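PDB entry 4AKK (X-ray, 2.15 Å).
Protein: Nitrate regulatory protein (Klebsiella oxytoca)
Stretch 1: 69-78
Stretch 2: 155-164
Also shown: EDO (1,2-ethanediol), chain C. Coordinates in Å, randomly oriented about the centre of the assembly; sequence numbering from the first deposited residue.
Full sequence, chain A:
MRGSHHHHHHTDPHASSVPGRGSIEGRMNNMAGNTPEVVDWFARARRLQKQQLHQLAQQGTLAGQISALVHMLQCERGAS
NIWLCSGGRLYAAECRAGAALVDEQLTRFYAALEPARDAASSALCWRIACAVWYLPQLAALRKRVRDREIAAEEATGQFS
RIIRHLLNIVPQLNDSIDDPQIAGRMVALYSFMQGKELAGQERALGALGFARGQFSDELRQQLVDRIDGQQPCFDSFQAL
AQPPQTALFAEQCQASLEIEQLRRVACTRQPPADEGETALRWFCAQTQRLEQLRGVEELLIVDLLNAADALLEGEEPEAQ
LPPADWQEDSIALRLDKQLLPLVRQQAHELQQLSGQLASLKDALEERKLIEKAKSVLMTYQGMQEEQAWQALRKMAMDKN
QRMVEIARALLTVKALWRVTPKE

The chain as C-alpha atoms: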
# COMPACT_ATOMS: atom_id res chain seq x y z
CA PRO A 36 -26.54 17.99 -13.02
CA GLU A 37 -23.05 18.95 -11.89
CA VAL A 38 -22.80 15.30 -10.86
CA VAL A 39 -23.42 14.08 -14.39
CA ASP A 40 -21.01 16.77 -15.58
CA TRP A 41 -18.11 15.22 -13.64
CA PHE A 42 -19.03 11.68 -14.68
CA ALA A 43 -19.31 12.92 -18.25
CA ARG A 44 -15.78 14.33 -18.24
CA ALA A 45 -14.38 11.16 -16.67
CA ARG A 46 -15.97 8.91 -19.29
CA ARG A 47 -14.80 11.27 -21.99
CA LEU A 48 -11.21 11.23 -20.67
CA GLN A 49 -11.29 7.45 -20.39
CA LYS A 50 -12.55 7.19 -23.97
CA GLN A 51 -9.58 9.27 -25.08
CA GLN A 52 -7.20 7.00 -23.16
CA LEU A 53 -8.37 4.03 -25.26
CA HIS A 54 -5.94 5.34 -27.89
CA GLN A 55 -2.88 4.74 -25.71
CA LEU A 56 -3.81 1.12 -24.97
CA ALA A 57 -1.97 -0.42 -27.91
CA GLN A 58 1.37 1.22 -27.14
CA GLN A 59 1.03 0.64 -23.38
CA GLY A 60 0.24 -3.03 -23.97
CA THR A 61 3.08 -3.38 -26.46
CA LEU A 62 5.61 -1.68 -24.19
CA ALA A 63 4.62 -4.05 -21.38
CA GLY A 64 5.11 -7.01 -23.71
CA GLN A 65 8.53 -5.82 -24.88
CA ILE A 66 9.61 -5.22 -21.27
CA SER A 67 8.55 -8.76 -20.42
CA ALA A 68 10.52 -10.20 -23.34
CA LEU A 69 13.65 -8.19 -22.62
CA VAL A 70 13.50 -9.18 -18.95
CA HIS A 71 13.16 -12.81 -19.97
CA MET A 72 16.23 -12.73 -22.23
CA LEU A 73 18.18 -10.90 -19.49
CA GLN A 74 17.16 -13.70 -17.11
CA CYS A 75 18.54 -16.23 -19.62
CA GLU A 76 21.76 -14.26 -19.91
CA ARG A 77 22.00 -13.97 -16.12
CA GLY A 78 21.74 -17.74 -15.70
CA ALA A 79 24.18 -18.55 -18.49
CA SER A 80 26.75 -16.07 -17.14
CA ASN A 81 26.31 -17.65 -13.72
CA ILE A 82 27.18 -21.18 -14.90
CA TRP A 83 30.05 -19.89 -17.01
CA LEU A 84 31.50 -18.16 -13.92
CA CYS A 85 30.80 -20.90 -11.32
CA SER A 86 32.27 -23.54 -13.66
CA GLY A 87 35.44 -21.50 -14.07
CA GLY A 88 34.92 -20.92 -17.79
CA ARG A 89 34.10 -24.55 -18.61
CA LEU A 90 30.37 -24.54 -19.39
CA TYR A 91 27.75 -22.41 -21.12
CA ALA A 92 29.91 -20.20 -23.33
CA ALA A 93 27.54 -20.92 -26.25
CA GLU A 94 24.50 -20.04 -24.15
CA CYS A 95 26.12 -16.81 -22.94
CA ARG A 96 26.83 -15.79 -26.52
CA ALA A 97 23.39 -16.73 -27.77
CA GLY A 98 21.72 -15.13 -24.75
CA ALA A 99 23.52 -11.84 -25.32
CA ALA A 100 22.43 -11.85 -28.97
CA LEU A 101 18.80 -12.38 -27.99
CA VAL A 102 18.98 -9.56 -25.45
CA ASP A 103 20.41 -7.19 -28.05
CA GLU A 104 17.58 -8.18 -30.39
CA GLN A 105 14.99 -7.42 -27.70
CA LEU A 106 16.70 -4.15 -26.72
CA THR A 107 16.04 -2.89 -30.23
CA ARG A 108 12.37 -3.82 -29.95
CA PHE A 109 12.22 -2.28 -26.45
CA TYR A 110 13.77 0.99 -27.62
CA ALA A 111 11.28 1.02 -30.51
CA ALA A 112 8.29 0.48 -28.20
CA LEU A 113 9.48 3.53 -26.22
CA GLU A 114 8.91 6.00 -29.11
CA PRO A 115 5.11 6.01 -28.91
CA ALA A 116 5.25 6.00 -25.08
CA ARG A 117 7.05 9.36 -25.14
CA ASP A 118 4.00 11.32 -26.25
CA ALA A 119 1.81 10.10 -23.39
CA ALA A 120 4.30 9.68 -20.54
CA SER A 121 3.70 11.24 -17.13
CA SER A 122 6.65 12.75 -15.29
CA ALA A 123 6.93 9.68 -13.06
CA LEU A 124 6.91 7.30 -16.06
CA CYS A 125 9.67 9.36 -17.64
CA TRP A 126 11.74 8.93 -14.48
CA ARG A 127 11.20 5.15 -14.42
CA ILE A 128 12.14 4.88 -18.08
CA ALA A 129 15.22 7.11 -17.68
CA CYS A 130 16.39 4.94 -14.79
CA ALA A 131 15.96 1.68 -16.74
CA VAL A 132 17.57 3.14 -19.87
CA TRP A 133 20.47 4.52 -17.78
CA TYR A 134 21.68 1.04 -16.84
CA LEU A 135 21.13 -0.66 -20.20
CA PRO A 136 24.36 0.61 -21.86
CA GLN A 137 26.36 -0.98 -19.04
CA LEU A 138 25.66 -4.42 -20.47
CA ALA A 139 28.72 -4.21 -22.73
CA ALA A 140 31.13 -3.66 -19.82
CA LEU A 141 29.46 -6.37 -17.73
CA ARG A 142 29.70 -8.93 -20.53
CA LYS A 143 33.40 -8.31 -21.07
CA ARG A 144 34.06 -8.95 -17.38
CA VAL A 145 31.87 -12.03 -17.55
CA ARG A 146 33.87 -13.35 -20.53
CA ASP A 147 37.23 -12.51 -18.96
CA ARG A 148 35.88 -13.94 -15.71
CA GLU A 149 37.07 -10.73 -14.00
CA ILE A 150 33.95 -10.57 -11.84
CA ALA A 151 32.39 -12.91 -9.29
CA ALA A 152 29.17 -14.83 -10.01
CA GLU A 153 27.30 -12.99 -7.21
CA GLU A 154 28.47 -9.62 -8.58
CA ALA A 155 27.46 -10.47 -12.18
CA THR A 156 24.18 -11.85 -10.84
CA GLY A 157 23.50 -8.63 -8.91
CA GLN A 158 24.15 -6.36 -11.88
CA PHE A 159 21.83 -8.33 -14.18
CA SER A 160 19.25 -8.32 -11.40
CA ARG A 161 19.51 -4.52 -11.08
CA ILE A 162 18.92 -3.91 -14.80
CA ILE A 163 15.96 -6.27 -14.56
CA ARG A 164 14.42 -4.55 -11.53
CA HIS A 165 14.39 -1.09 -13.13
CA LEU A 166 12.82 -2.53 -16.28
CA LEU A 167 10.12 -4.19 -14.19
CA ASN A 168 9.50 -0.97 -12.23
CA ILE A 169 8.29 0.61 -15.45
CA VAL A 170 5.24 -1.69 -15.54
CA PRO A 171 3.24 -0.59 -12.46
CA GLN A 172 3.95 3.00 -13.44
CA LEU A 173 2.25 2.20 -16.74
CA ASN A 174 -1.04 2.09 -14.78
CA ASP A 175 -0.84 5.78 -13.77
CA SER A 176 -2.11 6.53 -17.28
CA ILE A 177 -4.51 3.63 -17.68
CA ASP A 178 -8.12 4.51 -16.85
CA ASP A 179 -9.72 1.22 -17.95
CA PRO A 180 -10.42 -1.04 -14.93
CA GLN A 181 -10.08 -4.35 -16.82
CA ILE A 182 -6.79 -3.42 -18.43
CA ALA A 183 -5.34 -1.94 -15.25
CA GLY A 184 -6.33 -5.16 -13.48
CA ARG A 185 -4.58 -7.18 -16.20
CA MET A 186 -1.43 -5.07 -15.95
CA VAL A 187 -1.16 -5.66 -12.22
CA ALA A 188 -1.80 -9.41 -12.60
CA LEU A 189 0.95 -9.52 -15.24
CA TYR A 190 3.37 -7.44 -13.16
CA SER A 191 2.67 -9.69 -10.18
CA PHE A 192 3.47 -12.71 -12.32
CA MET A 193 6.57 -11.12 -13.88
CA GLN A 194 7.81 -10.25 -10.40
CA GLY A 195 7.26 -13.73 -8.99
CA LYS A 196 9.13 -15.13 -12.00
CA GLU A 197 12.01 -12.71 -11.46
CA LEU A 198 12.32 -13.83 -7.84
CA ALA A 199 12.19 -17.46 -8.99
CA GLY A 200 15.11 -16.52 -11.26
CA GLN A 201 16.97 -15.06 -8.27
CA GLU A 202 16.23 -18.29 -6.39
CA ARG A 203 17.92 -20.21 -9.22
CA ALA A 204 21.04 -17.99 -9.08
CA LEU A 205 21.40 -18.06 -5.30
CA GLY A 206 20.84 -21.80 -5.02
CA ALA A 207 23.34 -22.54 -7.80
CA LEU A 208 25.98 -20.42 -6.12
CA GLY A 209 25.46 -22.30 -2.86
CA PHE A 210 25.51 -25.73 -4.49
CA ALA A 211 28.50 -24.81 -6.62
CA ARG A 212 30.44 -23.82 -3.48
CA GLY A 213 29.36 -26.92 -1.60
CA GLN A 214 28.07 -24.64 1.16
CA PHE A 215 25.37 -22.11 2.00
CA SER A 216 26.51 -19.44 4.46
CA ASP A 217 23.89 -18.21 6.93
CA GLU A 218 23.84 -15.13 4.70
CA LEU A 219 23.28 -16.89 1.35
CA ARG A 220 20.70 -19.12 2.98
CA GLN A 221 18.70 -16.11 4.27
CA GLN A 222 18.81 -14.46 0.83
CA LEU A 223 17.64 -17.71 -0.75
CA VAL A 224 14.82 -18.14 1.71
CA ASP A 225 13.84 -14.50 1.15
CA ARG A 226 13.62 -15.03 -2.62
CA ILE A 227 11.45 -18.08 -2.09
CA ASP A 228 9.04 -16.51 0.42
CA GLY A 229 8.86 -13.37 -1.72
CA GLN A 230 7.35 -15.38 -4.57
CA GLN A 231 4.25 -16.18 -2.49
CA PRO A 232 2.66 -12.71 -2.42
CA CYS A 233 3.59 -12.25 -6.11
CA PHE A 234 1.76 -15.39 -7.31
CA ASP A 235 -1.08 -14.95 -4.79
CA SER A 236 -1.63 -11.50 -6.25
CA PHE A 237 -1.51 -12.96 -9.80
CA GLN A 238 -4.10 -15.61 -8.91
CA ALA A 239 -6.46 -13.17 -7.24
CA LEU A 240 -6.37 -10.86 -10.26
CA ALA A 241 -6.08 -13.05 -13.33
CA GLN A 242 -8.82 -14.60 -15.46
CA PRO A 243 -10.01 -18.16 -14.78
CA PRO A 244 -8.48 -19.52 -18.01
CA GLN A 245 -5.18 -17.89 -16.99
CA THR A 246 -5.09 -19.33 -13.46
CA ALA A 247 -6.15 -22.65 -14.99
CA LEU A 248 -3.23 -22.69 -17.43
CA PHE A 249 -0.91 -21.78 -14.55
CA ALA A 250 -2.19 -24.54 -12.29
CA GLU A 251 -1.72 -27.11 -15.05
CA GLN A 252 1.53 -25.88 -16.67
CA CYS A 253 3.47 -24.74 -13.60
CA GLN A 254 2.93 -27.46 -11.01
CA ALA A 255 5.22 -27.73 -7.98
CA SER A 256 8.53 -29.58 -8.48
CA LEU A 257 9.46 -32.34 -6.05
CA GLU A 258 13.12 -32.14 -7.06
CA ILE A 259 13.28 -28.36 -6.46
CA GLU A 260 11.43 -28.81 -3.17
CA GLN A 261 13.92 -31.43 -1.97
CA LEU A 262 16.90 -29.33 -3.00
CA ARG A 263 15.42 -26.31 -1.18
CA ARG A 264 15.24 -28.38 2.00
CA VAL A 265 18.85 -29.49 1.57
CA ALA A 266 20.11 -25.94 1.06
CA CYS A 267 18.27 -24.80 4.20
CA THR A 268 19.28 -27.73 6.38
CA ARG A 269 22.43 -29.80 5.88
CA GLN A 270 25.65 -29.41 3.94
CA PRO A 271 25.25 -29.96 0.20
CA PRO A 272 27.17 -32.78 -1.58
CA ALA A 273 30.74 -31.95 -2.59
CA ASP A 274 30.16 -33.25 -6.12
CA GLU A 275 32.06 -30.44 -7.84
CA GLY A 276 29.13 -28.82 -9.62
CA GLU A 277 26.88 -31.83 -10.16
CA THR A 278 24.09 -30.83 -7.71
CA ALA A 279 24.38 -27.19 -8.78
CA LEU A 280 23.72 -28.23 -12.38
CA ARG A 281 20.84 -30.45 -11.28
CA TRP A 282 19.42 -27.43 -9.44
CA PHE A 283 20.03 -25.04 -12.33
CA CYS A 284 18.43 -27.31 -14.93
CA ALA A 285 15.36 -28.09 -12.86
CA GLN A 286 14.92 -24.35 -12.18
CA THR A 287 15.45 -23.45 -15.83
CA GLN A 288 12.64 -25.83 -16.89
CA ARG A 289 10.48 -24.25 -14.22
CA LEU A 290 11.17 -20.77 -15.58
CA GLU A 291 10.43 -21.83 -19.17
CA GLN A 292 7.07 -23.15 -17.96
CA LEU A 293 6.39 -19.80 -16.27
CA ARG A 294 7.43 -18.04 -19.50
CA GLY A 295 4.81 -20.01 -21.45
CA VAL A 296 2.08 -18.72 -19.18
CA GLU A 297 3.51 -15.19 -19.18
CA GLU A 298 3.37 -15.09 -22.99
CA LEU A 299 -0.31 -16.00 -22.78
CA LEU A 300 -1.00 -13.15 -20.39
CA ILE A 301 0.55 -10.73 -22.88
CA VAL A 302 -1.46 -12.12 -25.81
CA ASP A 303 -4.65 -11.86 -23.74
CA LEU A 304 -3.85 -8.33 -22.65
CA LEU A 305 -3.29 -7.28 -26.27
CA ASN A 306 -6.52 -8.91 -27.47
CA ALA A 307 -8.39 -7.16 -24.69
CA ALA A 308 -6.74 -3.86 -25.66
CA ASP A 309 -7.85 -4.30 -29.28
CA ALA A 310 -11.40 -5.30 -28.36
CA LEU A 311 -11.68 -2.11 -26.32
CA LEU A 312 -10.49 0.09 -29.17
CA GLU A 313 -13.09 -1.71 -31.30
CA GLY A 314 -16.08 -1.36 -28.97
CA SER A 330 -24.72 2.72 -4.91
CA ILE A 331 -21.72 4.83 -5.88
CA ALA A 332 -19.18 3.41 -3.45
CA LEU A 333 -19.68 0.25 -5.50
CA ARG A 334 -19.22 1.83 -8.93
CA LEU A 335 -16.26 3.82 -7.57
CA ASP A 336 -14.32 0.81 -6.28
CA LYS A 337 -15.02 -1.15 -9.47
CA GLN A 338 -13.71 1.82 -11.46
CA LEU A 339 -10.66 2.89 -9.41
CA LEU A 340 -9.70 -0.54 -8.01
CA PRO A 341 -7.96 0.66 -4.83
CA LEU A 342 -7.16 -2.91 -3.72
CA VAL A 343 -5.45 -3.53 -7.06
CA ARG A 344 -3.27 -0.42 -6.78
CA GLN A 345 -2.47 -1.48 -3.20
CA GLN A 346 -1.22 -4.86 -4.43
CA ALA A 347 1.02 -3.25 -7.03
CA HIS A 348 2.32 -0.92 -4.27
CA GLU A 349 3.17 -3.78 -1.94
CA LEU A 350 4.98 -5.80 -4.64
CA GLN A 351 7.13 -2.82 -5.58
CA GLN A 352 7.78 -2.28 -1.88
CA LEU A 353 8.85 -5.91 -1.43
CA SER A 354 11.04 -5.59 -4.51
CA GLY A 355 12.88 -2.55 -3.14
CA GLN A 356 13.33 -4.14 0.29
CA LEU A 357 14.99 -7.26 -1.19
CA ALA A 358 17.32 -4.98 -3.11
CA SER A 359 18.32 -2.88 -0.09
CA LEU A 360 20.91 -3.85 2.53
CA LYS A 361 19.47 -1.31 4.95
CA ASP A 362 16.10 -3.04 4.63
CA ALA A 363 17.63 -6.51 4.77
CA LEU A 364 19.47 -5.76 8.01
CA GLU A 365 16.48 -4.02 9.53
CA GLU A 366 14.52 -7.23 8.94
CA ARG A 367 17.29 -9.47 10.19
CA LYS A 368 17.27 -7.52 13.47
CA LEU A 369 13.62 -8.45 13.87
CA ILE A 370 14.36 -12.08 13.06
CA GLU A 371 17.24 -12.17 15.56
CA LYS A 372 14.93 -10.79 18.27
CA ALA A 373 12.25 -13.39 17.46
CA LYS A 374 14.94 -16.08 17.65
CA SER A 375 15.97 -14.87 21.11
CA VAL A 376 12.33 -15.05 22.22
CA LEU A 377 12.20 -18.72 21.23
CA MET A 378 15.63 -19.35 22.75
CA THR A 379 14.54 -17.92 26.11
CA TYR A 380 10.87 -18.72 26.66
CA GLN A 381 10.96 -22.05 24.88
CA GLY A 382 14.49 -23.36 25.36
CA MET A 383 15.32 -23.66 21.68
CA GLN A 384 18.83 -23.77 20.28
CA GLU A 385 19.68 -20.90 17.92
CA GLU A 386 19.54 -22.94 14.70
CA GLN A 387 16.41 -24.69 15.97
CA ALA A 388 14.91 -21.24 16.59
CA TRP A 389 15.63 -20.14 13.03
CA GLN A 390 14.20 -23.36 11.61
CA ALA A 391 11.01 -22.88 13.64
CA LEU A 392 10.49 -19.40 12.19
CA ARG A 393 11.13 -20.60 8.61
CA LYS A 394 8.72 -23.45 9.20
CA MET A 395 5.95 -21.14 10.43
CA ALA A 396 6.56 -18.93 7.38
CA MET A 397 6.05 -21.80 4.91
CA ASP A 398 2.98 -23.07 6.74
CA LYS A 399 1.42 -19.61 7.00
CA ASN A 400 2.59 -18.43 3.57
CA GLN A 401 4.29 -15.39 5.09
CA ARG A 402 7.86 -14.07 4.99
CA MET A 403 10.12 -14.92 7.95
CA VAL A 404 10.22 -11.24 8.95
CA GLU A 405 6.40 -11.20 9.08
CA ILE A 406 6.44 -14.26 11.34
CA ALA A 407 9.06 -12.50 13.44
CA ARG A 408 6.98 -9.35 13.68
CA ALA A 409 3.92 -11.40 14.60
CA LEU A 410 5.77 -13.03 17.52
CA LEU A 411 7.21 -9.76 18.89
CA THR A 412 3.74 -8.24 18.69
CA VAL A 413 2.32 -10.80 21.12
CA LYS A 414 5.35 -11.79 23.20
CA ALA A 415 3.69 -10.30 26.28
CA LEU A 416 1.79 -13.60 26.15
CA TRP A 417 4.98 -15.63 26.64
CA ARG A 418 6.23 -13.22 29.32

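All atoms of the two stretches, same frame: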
# COMPACT_ATOMS: atom_id res chain seq x y z
N LEU A 69 12.29 -8.61 -22.93
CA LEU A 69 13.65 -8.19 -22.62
C LEU A 69 14.09 -8.75 -21.26
O LEU A 69 15.19 -9.26 -21.12
CB LEU A 69 13.75 -6.66 -22.61
CG LEU A 69 15.10 -6.05 -22.23
CD1 LEU A 69 16.20 -6.54 -23.16
CD2 LEU A 69 15.03 -4.53 -22.24
N VAL A 70 13.20 -8.68 -20.28
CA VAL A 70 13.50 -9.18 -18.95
C VAL A 70 13.76 -10.68 -19.03
O VAL A 70 14.67 -11.19 -18.39
CB VAL A 70 12.34 -8.87 -17.95
CG1 VAL A 70 12.41 -9.79 -16.72
CG2 VAL A 70 12.38 -7.40 -17.54
N HIS A 71 12.99 -11.37 -19.85
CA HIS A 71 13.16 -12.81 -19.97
C HIS A 71 14.53 -13.18 -20.56
O HIS A 71 15.24 -14.05 -20.03
CB HIS A 71 12.03 -13.45 -20.79
CG HIS A 71 12.18 -14.93 -20.94
ND1 HIS A 71 11.87 -15.82 -19.93
CD2 HIS A 71 12.63 -15.68 -21.97
CE1 HIS A 71 12.12 -17.05 -20.33
NE2 HIS A 71 12.59 -17.00 -21.57
N MET A 72 14.92 -12.51 -21.64
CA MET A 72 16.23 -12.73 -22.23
C MET A 72 17.35 -12.39 -21.25
O MET A 72 18.36 -13.10 -21.17
CB MET A 72 16.39 -11.93 -23.53
CG MET A 72 15.45 -12.32 -24.69
SD MET A 72 14.95 -14.07 -24.94
CE MET A 72 16.36 -15.04 -24.44
N LEU A 73 17.18 -11.30 -20.50
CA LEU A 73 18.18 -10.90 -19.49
C LEU A 73 18.29 -11.97 -18.40
O LEU A 73 19.37 -12.23 -17.90
CB LEU A 73 17.82 -9.55 -18.88
CG LEU A 73 18.11 -8.35 -19.79
CD1 LEU A 73 17.39 -7.12 -19.28
CD2 LEU A 73 19.62 -8.09 -19.89
N GLN A 74 17.16 -12.58 -18.05
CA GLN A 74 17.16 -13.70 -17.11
C GLN A 74 17.92 -14.91 -17.67
O GLN A 74 18.61 -15.62 -16.94
CB GLN A 74 15.71 -14.09 -16.76
CG GLN A 74 14.99 -13.11 -15.83
CD GLN A 74 13.46 -13.20 -15.91
OE1 GLN A 74 12.91 -13.74 -16.87
NE2 GLN A 74 12.78 -12.65 -14.89
N CYS A 75 17.77 -15.16 -18.97
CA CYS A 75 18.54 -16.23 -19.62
C CYS A 75 20.02 -15.91 -19.59
O CYS A 75 20.85 -16.75 -19.24
CB CYS A 75 18.06 -16.46 -21.06
SG CYS A 75 16.33 -17.02 -21.23
N GLU A 76 20.36 -14.67 -19.95
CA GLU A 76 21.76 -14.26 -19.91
C GLU A 76 22.32 -14.33 -18.48
O GLU A 76 23.44 -14.77 -18.27
CB GLU A 76 21.95 -12.86 -20.50
CG GLU A 76 23.42 -12.49 -20.72
CD GLU A 76 23.60 -11.21 -21.51
OE1 GLU A 76 22.59 -10.60 -21.92
OE2 GLU A 76 24.76 -10.80 -21.73
N ARG A 77 21.54 -13.90 -17.50
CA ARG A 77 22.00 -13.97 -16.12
C ARG A 77 22.40 -15.41 -15.76
O ARG A 77 23.48 -15.66 -15.25
CB ARG A 77 20.95 -13.42 -15.15
CG ARG A 77 21.39 -13.43 -13.66
CD ARG A 77 20.32 -12.85 -12.74
NE ARG A 77 19.01 -13.47 -12.96
CZ ARG A 77 17.86 -12.96 -12.53
NH1 ARG A 77 17.86 -11.81 -11.86
NH2 ARG A 77 16.70 -13.59 -12.77
N GLY A 78 21.50 -16.35 -16.03
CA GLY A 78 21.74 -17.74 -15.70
C GLY A 78 22.90 -18.37 -16.44
O GLY A 78 23.68 -19.12 -15.85
N ALA A 155 28.10 -10.43 -10.86
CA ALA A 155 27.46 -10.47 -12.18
C ALA A 155 25.95 -10.68 -12.05
O ALA A 155 25.15 -10.04 -12.74
CB ALA A 155 28.08 -11.56 -13.04
N THR A 156 25.57 -11.58 -11.16
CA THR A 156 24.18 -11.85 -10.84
C THR A 156 23.44 -10.60 -10.36
O THR A 156 22.33 -10.32 -10.81
CB THR A 156 24.08 -12.95 -9.76
OG1 THR A 156 24.02 -14.22 -10.41
CG2 THR A 156 22.82 -12.77 -8.90
N GLY A 157 24.06 -9.86 -9.44
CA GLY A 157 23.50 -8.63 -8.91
C GLY A 157 23.30 -7.54 -9.95
O GLY A 157 22.31 -6.84 -9.93
N GLN A 158 24.26 -7.40 -10.86
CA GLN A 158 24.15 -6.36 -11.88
C GLN A 158 23.07 -6.66 -12.93
O GLN A 158 22.34 -5.76 -13.35
CB GLN A 158 25.51 -6.10 -12.54
CG GLN A 158 26.58 -5.63 -11.55
CD GLN A 158 27.87 -5.21 -12.23
OE1 GLN A 158 27.83 -5.06 -13.55
NE2 GLN A 158 28.89 -5.01 -11.57
N PHE A 159 22.96 -7.92 -13.35
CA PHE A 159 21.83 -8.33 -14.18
C PHE A 159 20.52 -8.06 -13.45
O PHE A 159 19.58 -7.50 -14.01
CB PHE A 159 21.92 -9.81 -14.57
CG PHE A 159 22.88 -10.08 -15.69
CD1 PHE A 159 22.63 -9.62 -16.97
CD2 PHE A 159 24.04 -10.80 -15.46
CE1 PHE A 159 23.52 -9.86 -18.00
CE2 PHE A 159 24.94 -11.05 -16.49
CZ PHE A 159 24.68 -10.58 -17.75
N SER A 160 20.46 -8.47 -12.18
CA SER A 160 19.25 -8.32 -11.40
C SER A 160 18.83 -6.86 -11.30
O SER A 160 17.64 -6.57 -11.26
CB SER A 160 19.43 -8.90 -10.00
OG SER A 160 19.65 -10.29 -10.06
N ARG A 161 19.80 -5.95 -11.21
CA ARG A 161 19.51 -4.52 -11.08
C ARG A 161 18.93 -3.94 -12.37
O ARG A 161 17.98 -3.15 -12.33
CB ARG A 161 20.77 -3.75 -10.68
CG ARG A 161 20.61 -2.24 -10.79
CD ARG A 161 21.82 -1.51 -10.25
NE ARG A 161 23.01 -1.77 -11.04
CZ ARG A 161 24.19 -1.18 -10.84
NH1 ARG A 161 24.33 -0.29 -9.86
NH2 ARG A 161 25.23 -1.48 -11.61
N ILE A 162 19.48 -4.32 -13.52
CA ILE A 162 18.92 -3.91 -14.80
C ILE A 162 17.48 -4.40 -14.92
O ILE A 162 16.58 -3.66 -15.31
CB ILE A 162 19.74 -4.47 -15.97
CG1 ILE A 162 21.12 -3.81 -16.01
CG2 ILE A 162 19.01 -4.24 -17.30
CD1 ILE A 162 22.08 -4.42 -17.01
N ILE A 163 17.27 -5.65 -14.54
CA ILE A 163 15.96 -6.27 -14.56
C ILE A 163 14.92 -5.56 -13.68
O ILE A 163 13.78 -5.35 -14.08
CB ILE A 163 16.05 -7.78 -14.20
CG1 ILE A 163 16.70 -8.55 -15.36
CG2 ILE A 163 14.65 -8.33 -13.90
CD1 ILE A 163 17.19 -9.97 -15.01
N ARG A 164 15.33 -5.20 -12.47
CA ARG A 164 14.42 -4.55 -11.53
C ARG A 164 13.91 -3.18 -12.00
O ARG A 164 12.74 -2.85 -11.82
CB ARG A 164 15.10 -4.41 -10.16
CG ARG A 164 14.33 -3.54 -9.17
CD ARG A 164 14.90 -3.66 -7.77
NE ARG A 164 16.34 -3.44 -7.77
CZ ARG A 164 16.91 -2.25 -7.58
NH1 ARG A 164 16.15 -1.17 -7.36
NH2 ARG A 164 18.23 -2.14 -7.61
C1 EDO C . 19.36 -16.64 -12.42
O1 EDO C . 19.40 -16.35 -13.82
C2 EDO C . 19.87 -18.05 -12.14
O2 EDO C . 21.26 -18.26 -12.43
O HOH W 1 25.19 -13.73 -13.51

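Two helical segments far apart in sequence run antiparallel here, their axes at 176° and 9.7 Å apart at closest approach, and together they bury 507 Å². The near-antiparallel course lets side chains mesh along the whole length of the contact, with Val-70 level with Ile-163 at one end and Arg-77 level with Phe-159 at the other.

The packing follows a knob-into-hole rule applied once from each side. Ile-163 enters a hole formed by Val-70, Leu-73, Gln-74 and Arg-77, and Arg-77 answers by lying among Thr-156, Phe-159, Ser-160 and Ile-163. The first knob is held mainly by apolar contacts: Ile-163 CG1 is 3.8 Å from Leu-73 CB, and Ile-163 CG2 is 3.9 Å from Val-70 CG1. Even Gln-74, whose CA-to-CB bond points away, contributes the carbon part of its side chain, its CG 3.9 Å from Ile-163 CD1. Leu-73 points toward the partner helix and also reaches Ile-162, with Leu-73 CD1 3.9 Å from Ile-162 CG2.

Phe-159 supplies the aromatic element. With chi1 in the m well, its ring lies against the first helix, and Arg-77 CA sits 4.1 Å from the ring centroid and 21° off the ring normal, a CH-pi contact over the face. The aliphatic part of Glu-76 extends the same packing, its CG 3.7 Å from Phe-159 CZ, while its carboxylate is hydrogen-bonded elsewhere in the structure.

The polar part is built around Arg-77. Its chain is extended through chi2 (t, t), so the methylenes pack against the partner helix before the charged end is reached: Arg-77 CG is 3.8 Å from Phe-159 CB. The guanidinium then separates its surroundings by direction. Ile-163 CD1 covers one face, whereas polar partners lie near the plane, where the N-H bonds point. Arg-77 NH1 donates to Ser-160 OG at 3.0 Å, the single direct hydrogen bond between the stretches. Ser-160 OG in turn donates to Thr-156 O, 2.8 Å away within its own helix, so the hydroxyl accepts across the interface and gives its proton to the backbone. Arg-77 NE donates to EDO O1 at 3.0 Å; this 1,2-ethanediol probably comes from the crystallisation liquor.

One water adds an indirect link. It donates to Arg-77 O at 3.1 Å and makes a weak hydrogen bond with Thr-156 OG1 at 3.3 Å.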